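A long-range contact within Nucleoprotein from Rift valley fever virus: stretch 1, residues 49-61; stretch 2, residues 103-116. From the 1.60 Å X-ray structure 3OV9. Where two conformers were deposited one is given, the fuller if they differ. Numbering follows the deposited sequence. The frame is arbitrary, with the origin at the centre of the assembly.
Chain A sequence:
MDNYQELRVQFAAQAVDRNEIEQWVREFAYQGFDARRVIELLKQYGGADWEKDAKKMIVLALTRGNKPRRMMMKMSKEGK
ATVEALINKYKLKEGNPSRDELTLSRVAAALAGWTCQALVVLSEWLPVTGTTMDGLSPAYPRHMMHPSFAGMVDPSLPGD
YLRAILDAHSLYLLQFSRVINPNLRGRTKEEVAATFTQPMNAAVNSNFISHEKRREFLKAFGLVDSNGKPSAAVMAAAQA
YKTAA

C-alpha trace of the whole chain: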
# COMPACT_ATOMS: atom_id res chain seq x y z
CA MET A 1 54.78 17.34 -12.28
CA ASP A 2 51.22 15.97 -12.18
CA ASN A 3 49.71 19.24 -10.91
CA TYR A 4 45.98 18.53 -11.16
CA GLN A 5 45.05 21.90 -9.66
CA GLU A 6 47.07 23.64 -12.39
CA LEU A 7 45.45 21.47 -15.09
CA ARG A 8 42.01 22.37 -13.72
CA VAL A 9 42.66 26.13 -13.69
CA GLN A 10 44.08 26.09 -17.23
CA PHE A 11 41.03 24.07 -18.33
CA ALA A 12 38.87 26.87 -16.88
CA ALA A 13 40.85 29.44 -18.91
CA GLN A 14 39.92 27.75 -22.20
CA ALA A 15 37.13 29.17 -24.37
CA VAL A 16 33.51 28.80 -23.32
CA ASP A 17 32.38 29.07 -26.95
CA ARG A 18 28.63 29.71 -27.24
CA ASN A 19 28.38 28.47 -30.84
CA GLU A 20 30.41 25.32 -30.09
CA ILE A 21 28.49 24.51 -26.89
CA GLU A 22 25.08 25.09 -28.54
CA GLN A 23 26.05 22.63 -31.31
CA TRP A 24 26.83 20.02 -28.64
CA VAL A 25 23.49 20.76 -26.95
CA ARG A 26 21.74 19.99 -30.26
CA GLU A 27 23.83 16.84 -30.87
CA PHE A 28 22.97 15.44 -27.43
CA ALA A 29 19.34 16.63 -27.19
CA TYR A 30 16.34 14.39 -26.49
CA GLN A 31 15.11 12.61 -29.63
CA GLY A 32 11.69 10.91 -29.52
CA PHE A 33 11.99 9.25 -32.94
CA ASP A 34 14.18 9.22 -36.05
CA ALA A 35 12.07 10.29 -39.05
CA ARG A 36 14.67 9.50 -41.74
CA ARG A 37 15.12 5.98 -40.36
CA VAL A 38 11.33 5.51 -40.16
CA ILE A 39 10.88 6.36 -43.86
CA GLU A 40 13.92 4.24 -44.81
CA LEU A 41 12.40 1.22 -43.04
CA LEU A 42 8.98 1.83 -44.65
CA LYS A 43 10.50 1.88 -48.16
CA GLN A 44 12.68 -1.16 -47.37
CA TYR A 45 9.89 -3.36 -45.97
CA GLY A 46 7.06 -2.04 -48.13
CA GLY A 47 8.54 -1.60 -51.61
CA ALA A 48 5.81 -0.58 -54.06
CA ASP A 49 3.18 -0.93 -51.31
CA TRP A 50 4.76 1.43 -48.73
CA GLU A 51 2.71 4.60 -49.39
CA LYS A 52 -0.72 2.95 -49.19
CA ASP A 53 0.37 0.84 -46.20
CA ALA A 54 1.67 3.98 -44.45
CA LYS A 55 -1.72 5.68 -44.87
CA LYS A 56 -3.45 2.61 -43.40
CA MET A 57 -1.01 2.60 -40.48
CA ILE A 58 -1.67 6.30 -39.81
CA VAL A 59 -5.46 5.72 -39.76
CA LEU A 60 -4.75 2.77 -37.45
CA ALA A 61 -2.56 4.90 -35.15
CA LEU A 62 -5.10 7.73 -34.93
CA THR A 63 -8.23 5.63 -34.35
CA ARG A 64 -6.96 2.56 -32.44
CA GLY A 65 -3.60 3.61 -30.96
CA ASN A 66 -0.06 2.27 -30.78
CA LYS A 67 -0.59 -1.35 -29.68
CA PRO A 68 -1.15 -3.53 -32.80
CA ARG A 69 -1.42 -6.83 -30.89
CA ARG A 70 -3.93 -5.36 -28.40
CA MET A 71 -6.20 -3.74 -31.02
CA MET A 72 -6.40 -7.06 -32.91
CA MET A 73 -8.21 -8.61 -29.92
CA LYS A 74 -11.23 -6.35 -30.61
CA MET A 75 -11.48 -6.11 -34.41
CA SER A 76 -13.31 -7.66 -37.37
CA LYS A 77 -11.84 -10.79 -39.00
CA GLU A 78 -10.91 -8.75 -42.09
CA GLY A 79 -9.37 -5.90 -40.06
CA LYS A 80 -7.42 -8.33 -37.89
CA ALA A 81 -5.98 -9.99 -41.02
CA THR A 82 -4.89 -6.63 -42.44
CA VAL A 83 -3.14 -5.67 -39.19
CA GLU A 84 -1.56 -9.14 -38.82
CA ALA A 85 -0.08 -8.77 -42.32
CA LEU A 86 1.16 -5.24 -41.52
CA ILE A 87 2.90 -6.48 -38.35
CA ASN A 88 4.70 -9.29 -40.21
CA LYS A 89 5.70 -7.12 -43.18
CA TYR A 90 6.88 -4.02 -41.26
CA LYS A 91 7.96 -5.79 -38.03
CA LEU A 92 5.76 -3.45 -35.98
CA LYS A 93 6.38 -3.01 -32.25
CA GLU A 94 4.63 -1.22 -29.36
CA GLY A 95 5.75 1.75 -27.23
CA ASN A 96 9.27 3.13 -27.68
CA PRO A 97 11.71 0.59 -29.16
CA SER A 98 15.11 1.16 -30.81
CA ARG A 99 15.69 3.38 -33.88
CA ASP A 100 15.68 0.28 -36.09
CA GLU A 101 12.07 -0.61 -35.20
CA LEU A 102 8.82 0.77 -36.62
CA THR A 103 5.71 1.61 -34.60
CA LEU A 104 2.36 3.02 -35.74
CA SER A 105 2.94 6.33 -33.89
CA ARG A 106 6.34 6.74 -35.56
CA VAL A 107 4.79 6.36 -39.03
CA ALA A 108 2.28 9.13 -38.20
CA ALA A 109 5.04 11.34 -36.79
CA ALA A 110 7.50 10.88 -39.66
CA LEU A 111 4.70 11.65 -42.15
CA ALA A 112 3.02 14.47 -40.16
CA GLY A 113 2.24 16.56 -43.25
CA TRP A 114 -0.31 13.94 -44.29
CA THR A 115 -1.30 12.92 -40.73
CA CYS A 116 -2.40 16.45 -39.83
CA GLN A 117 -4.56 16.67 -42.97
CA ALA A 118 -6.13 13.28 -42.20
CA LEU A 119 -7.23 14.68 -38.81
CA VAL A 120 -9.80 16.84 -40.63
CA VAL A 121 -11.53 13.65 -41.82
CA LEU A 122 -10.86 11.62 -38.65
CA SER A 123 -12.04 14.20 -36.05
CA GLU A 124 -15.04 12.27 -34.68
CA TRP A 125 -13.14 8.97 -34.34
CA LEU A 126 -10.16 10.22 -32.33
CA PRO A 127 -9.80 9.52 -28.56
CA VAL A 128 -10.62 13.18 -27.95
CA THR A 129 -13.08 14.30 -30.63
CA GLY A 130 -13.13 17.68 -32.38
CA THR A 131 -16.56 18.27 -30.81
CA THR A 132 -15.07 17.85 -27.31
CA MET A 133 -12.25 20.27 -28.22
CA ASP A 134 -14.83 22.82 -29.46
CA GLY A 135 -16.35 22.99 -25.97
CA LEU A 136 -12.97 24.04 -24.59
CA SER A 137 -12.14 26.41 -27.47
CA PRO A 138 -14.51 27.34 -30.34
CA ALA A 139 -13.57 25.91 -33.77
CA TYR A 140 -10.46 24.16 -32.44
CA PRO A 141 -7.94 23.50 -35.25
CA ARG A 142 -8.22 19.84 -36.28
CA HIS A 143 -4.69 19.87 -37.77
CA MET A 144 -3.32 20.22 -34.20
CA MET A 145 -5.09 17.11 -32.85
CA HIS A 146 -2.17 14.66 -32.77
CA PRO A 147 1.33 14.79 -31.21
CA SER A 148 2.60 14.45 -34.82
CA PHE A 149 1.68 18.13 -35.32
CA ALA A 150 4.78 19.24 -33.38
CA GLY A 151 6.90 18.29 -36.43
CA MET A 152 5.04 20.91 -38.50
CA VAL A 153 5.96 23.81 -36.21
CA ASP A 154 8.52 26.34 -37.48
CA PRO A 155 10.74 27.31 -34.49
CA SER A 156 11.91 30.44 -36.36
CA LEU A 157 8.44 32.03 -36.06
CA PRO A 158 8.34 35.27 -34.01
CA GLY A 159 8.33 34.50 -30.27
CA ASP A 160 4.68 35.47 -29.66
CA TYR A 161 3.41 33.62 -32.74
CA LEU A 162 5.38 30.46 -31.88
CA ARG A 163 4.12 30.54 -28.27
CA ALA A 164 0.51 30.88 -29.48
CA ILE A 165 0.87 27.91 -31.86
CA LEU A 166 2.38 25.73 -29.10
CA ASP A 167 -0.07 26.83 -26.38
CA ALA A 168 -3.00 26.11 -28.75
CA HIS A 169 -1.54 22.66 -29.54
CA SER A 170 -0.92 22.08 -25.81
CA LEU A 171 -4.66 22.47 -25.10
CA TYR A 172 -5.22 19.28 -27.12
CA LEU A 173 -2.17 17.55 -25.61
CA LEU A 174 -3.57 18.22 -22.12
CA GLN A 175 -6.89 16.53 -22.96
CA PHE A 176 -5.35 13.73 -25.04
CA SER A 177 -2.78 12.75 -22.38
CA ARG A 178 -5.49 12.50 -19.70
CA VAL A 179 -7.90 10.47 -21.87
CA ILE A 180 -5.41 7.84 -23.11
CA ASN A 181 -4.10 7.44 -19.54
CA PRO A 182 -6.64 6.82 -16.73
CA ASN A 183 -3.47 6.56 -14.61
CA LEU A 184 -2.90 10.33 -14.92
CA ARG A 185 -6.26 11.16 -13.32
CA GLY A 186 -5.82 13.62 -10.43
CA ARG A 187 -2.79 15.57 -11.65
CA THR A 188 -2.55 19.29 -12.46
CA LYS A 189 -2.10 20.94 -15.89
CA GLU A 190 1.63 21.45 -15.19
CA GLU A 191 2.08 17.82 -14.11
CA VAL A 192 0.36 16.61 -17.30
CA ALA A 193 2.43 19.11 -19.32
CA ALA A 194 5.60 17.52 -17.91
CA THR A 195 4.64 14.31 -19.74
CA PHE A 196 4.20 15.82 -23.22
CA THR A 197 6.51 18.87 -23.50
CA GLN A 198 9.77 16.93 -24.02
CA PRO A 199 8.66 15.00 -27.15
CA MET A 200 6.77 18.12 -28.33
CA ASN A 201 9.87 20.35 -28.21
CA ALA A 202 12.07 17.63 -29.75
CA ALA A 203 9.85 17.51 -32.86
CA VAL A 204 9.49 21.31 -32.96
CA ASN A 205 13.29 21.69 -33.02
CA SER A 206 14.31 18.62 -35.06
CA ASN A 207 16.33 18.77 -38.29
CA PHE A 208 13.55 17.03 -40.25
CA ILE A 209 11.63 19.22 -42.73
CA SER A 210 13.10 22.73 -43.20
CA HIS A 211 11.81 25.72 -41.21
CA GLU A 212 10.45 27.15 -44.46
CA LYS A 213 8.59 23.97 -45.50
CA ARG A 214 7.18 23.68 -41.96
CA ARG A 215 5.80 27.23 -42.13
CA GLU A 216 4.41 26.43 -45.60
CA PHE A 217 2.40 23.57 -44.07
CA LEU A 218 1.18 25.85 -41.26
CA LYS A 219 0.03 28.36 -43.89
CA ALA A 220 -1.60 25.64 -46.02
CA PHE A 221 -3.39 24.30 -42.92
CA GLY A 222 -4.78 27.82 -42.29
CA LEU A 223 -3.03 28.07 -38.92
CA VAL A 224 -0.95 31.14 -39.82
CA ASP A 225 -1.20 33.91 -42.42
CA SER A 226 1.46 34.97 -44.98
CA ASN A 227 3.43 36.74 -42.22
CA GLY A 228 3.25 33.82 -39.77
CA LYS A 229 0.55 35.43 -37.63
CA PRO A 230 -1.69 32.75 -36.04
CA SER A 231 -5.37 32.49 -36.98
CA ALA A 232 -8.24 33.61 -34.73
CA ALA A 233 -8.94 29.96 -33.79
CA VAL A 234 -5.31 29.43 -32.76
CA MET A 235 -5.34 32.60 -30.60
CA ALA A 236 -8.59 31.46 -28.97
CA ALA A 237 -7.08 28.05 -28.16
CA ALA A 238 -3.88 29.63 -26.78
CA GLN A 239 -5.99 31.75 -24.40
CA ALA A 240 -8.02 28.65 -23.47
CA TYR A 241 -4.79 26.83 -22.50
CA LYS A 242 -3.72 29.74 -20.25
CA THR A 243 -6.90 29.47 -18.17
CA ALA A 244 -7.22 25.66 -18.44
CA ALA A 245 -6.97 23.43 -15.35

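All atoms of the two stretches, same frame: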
# COMPACT_ATOMS: atom_id res chain seq x y z
N ASP A 49 4.37 -1.04 -52.15
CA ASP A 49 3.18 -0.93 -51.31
C ASP A 49 3.31 0.04 -50.12
O ASP A 49 2.35 0.22 -49.37
CB ASP A 49 2.76 -2.31 -50.79
CG ASP A 49 2.46 -3.30 -51.90
OD1 ASP A 49 1.54 -3.03 -52.70
OD2 ASP A 49 3.14 -4.34 -51.97
N TRP A 50 4.48 0.68 -49.97
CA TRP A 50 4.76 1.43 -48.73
C TRP A 50 3.85 2.64 -48.47
O TRP A 50 3.44 2.86 -47.33
CB TRP A 50 6.25 1.80 -48.60
CG TRP A 50 6.67 3.09 -49.26
CD1 TRP A 50 7.19 3.24 -50.51
CD2 TRP A 50 6.63 4.41 -48.69
NE1 TRP A 50 7.46 4.56 -50.77
CE2 TRP A 50 7.13 5.30 -49.66
CE3 TRP A 50 6.21 4.92 -47.45
CZ2 TRP A 50 7.23 6.68 -49.44
CZ3 TRP A 50 6.31 6.29 -47.23
CH2 TRP A 50 6.81 7.16 -48.22
N GLU A 51 3.53 3.40 -49.52
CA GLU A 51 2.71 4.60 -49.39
C GLU A 51 1.29 4.31 -48.92
O GLU A 51 0.80 4.93 -47.98
CB GLU A 51 2.69 5.40 -50.70
CG GLU A 51 3.97 6.18 -50.97
CD GLU A 51 4.24 6.41 -52.45
OE1 GLU A 51 4.19 5.43 -53.22
OE2 GLU A 51 4.51 7.56 -52.84
N LYS A 52 0.64 3.35 -49.57
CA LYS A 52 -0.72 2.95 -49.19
C LYS A 52 -0.73 2.34 -47.79
O LYS A 52 -1.59 2.67 -46.96
CB LYS A 52 -1.32 1.99 -50.21
CG LYS A 52 -2.80 1.68 -49.99
CD LYS A 52 -3.41 1.02 -51.21
CE LYS A 52 -4.85 0.60 -50.96
NZ LYS A 52 -5.50 0.11 -52.19
N ASP A 53 0.23 1.45 -47.52
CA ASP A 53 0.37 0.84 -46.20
C ASP A 53 0.60 1.88 -45.10
O ASP A 53 0.05 1.76 -44.01
CB ASP A 53 1.49 -0.22 -46.18
CG ASP A 53 1.10 -1.50 -46.90
OD1 ASP A 53 -0.09 -1.69 -47.22
OD2 ASP A 53 2.00 -2.34 -47.15
N ALA A 54 1.42 2.89 -45.40
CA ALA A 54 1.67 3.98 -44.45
C ALA A 54 0.40 4.74 -44.09
O ALA A 54 0.18 5.07 -42.92
CB ALA A 54 2.73 4.93 -44.99
N LYS A 55 -0.44 5.00 -45.09
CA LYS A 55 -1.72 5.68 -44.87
C LYS A 55 -2.62 4.85 -43.96
O LYS A 55 -3.23 5.38 -43.03
CB LYS A 55 -2.41 6.00 -46.19
CG LYS A 55 -1.73 7.10 -47.01
CD LYS A 55 -2.60 7.54 -48.19
CE LYS A 55 -2.62 6.52 -49.32
NZ LYS A 55 -3.72 6.78 -50.29
N LYS A 56 -2.69 3.54 -44.23
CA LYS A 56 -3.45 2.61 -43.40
C LYS A 56 -2.95 2.64 -41.96
O LYS A 56 -3.75 2.69 -41.02
CB LYS A 56 -3.34 1.17 -43.92
CG LYS A 56 -4.07 0.90 -45.21
CD LYS A 56 -4.17 -0.59 -45.47
CE LYS A 56 -4.59 -0.89 -46.89
NZ LYS A 56 -4.62 -2.35 -47.15
N MET A 57 -1.63 2.60 -41.80
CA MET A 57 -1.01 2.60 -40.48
C MET A 57 -1.26 3.90 -39.71
O MET A 57 -1.38 3.88 -38.48
CB MET A 57 0.48 2.28 -40.57
CG MET A 57 0.76 0.80 -40.84
SD MET A 57 2.51 0.33 -40.84
CE MET A 57 2.99 0.82 -42.49
N ILE A 58 -1.35 5.01 -40.43
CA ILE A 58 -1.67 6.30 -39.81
C ILE A 58 -3.13 6.33 -39.32
O ILE A 58 -3.40 6.74 -38.19
CB ILE A 58 -1.35 7.50 -40.74
CG1 ILE A 58 0.17 7.61 -40.94
CG2 ILE A 58 -1.90 8.81 -40.17
CD1 ILE A 58 0.61 8.51 -42.08
N VAL A 59 -4.05 5.86 -40.15
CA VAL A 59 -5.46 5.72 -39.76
C VAL A 59 -5.58 4.81 -38.53
O VAL A 59 -6.30 5.12 -37.58
CB VAL A 59 -6.35 5.22 -40.93
CG1 VAL A 59 -7.78 4.92 -40.46
CG2 VAL A 59 -6.36 6.23 -42.06
N LEU A 60 -4.83 3.71 -38.56
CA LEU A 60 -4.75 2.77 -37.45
C LEU A 60 -4.24 3.44 -36.17
O LEU A 60 -4.83 3.27 -35.10
CB LEU A 60 -3.85 1.60 -37.86
CG LEU A 60 -4.01 0.21 -37.26
CD1 LEU A 60 -5.45 -0.27 -37.29
CD2 LEU A 60 -3.10 -0.77 -38.00
N ALA A 61 -3.14 4.19 -36.29
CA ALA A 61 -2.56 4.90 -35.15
C ALA A 61 -3.53 5.90 -34.52
O ALA A 61 -3.62 6.01 -33.30
CB ALA A 61 -1.28 5.62 -35.58
N THR A 103 6.97 1.65 -35.34
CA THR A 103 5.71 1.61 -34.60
C THR A 103 4.71 2.44 -35.38
O THR A 103 5.09 3.25 -36.23
CB THR A 103 5.82 2.21 -33.17
OG1 THR A 103 6.05 3.62 -33.25
CG2 THR A 103 6.94 1.55 -32.38
N LEU A 104 3.42 2.25 -35.09
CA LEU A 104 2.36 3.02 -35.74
C LEU A 104 2.49 4.53 -35.50
O LEU A 104 2.34 5.32 -36.43
CB LEU A 104 0.98 2.51 -35.31
CG LEU A 104 0.63 1.06 -35.66
CD1 LEU A 104 -0.67 0.65 -34.97
CD2 LEU A 104 0.52 0.85 -37.16
N SER A 105 2.79 4.91 -34.25
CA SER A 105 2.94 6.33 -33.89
C SER A 105 4.10 6.99 -34.63
O SER A 105 4.01 8.16 -35.01
CB SER A 105 3.13 6.49 -32.38
OG SER A 105 1.95 6.17 -31.66
N ARG A 106 5.17 6.23 -34.84
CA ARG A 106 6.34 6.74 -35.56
C ARG A 106 6.05 6.99 -37.04
O ARG A 106 6.57 7.95 -37.62
CB ARG A 106 7.53 5.79 -35.39
CG ARG A 106 8.17 5.89 -34.02
CD ARG A 106 9.27 4.87 -33.81
NE ARG A 106 9.80 4.95 -32.45
CZ ARG A 106 10.82 4.23 -31.99
NH1 ARG A 106 11.44 3.36 -32.77
NH2 ARG A 106 11.22 4.39 -30.74
N VAL A 107 5.23 6.14 -37.65
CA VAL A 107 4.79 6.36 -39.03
C VAL A 107 4.02 7.68 -39.14
O VAL A 107 4.31 8.50 -40.02
CB VAL A 107 3.97 5.17 -39.57
CG1 VAL A 107 3.43 5.47 -40.98
CG2 VAL A 107 4.82 3.90 -39.60
N ALA A 108 3.06 7.89 -38.24
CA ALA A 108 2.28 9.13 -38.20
C ALA A 108 3.16 10.36 -37.99
O ALA A 108 2.93 11.40 -38.62
CB ALA A 108 1.20 9.05 -37.12
N ALA A 109 4.16 10.23 -37.13
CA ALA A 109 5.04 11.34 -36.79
C ALA A 109 6.00 11.70 -37.93
O ALA A 109 6.22 12.88 -38.22
CB ALA A 109 5.82 11.04 -35.52
N ALA A 110 6.56 10.68 -38.57
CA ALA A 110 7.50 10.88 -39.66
C ALA A 110 6.81 11.46 -40.89
O ALA A 110 7.45 12.12 -41.70
CB ALA A 110 8.21 9.60 -40.01
N LEU A 111 5.51 11.19 -41.01
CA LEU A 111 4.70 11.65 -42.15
C LEU A 111 3.60 12.65 -41.72
O LEU A 111 2.47 12.62 -42.24
CB LEU A 111 4.14 10.44 -42.92
CG LEU A 111 5.18 9.46 -43.47
CD1 LEU A 111 4.55 8.11 -43.81
CD2 LEU A 111 5.91 10.02 -44.69
N ALA A 112 3.96 13.54 -40.80
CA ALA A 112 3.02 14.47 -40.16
C ALA A 112 2.26 15.39 -41.11
O ALA A 112 1.13 15.79 -40.83
CB ALA A 112 3.74 15.29 -39.09
N GLY A 113 2.89 15.74 -42.24
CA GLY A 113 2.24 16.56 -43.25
C GLY A 113 0.93 15.96 -43.74
O GLY A 113 -0.04 16.69 -43.95
N TRP A 114 0.91 14.64 -43.89
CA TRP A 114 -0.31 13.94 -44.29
C TRP A 114 -1.20 13.65 -43.08
O TRP A 114 -2.41 13.83 -43.14
CB TRP A 114 0.02 12.65 -45.05
CG TRP A 114 -1.18 12.03 -45.75
CD1 TRP A 114 -1.62 12.30 -47.01
CD2 TRP A 114 -2.07 11.04 -45.21
NE1 TRP A 114 -2.73 11.54 -47.30
CE2 TRP A 114 -3.03 10.76 -46.21
CE3 TRP A 114 -2.15 10.36 -43.99
CZ2 TRP A 114 -4.06 9.83 -46.02
CZ3 TRP A 114 -3.17 9.44 -43.80
CH2 TRP A 114 -4.11 9.18 -44.82
N THR A 115 -0.58 13.21 -41.98
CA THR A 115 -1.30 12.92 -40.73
C THR A 115 -2.20 14.07 -40.29
O THR A 115 -3.37 13.86 -39.96
CB THR A 115 -0.31 12.57 -39.59
OG1 THR A 115 0.54 11.49 -40.00
CG2 THR A 115 -1.05 12.18 -38.30
N CYS A 116 -1.65 15.28 -40.31
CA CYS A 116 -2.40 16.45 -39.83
C CYS A 116 -3.60 16.78 -40.72
O CYS A 116 -4.62 17.25 -40.22
CB CYS A 116 -1.48 17.66 -39.68
SG CYS A 116 -0.27 17.46 -38.37

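Contact between the helix of residues 50-61 and the stretch 103-116, which after T103 holds the helix 104-110 and the start of a second helix, from 112 on, joined at L111. The 50-61 helix crosses the 104-110 helix at 112° between their N-to-C directions, with the axes 8.3 Å apart at closest approach; it lies farther from the 112-116 helix, at 10.7 Å and 53°. No hydrogen bond links the two stretches, and the 658 Å² they bury is held mainly by apolar packing.

I58 covers the most surface. Its CA-to-CB bond points toward the other stretch, and its side chain sits as a knob in a hole formed by V107, A108, W114 and T115, so that it touches both helices at once. The small side chain of A108 goes with a close backbone approach: I58 CA and A108 CA are 5.1 Å apart, and I58 CG1 lies 3.8 Å from A108 CA and 3.9 Å from V107 CG1. With chi1 m and chi2 t, the side chain carries CD1 to 3.8 Å from W114 CE3, oblique to the ring, and to 4.1 Å from L111 CB. I58 CG2 reaches the remaining wall of the hole, 3.6 Å from T115 OG1. That hydroxyl is already engaged within its own stretch: T115 OG1 donates to A108 O at 2.8 Å, a bond that ties the second helix back to the first beside the knob.

L104 is next in area and packs against the last turn of the 50-61 stretch, at M57, L60 and A61. Its CA-to-CB bond runs sideways, yet its CD2 packs 3.7 Å from M57 CG and 4.1 Å from L60 CD2. A61 approaches the backbone of the same residue: A61 CB is 3.7 Å from L104 O and 3.9 Å from L104 CB, and the two CA atoms, A61 CA and L104 CA, are 5.3 Å apart. Just before L104, T103 caps the helix, its OG1 accepting from R106 N at 3.2 Å; the CA-to-CB bond of T103 points away, and the residue makes no contact across the stretches.

W114, the third large contributor, presents its indole to K55 as well as to I58. K55 CG stands 3.9 Å from the centroid of the W114 six-membered ring and 16° off the ring normal, a CH-pi contact over one face, while K55 CD comes to 3.5 Å from W114 CZ2. The aliphatic part of the lysine thus does the packing; its NZ is hydrogen-bonded elsewhere in the structure, as is W114 NE1.

V107 and L111 complete the apolar patch toward the start of the 50-61 helix. A54, a small residue whose CA-to-CB bond points toward the other stretch, brings its CB to 3.8 Å from L111 CD1 and 4.1 Å from V107 CG1. The same methyl of L111 meets W50 at the ring edge, near its plane, with W50 CZ3 4.3 Å from L111 CD1.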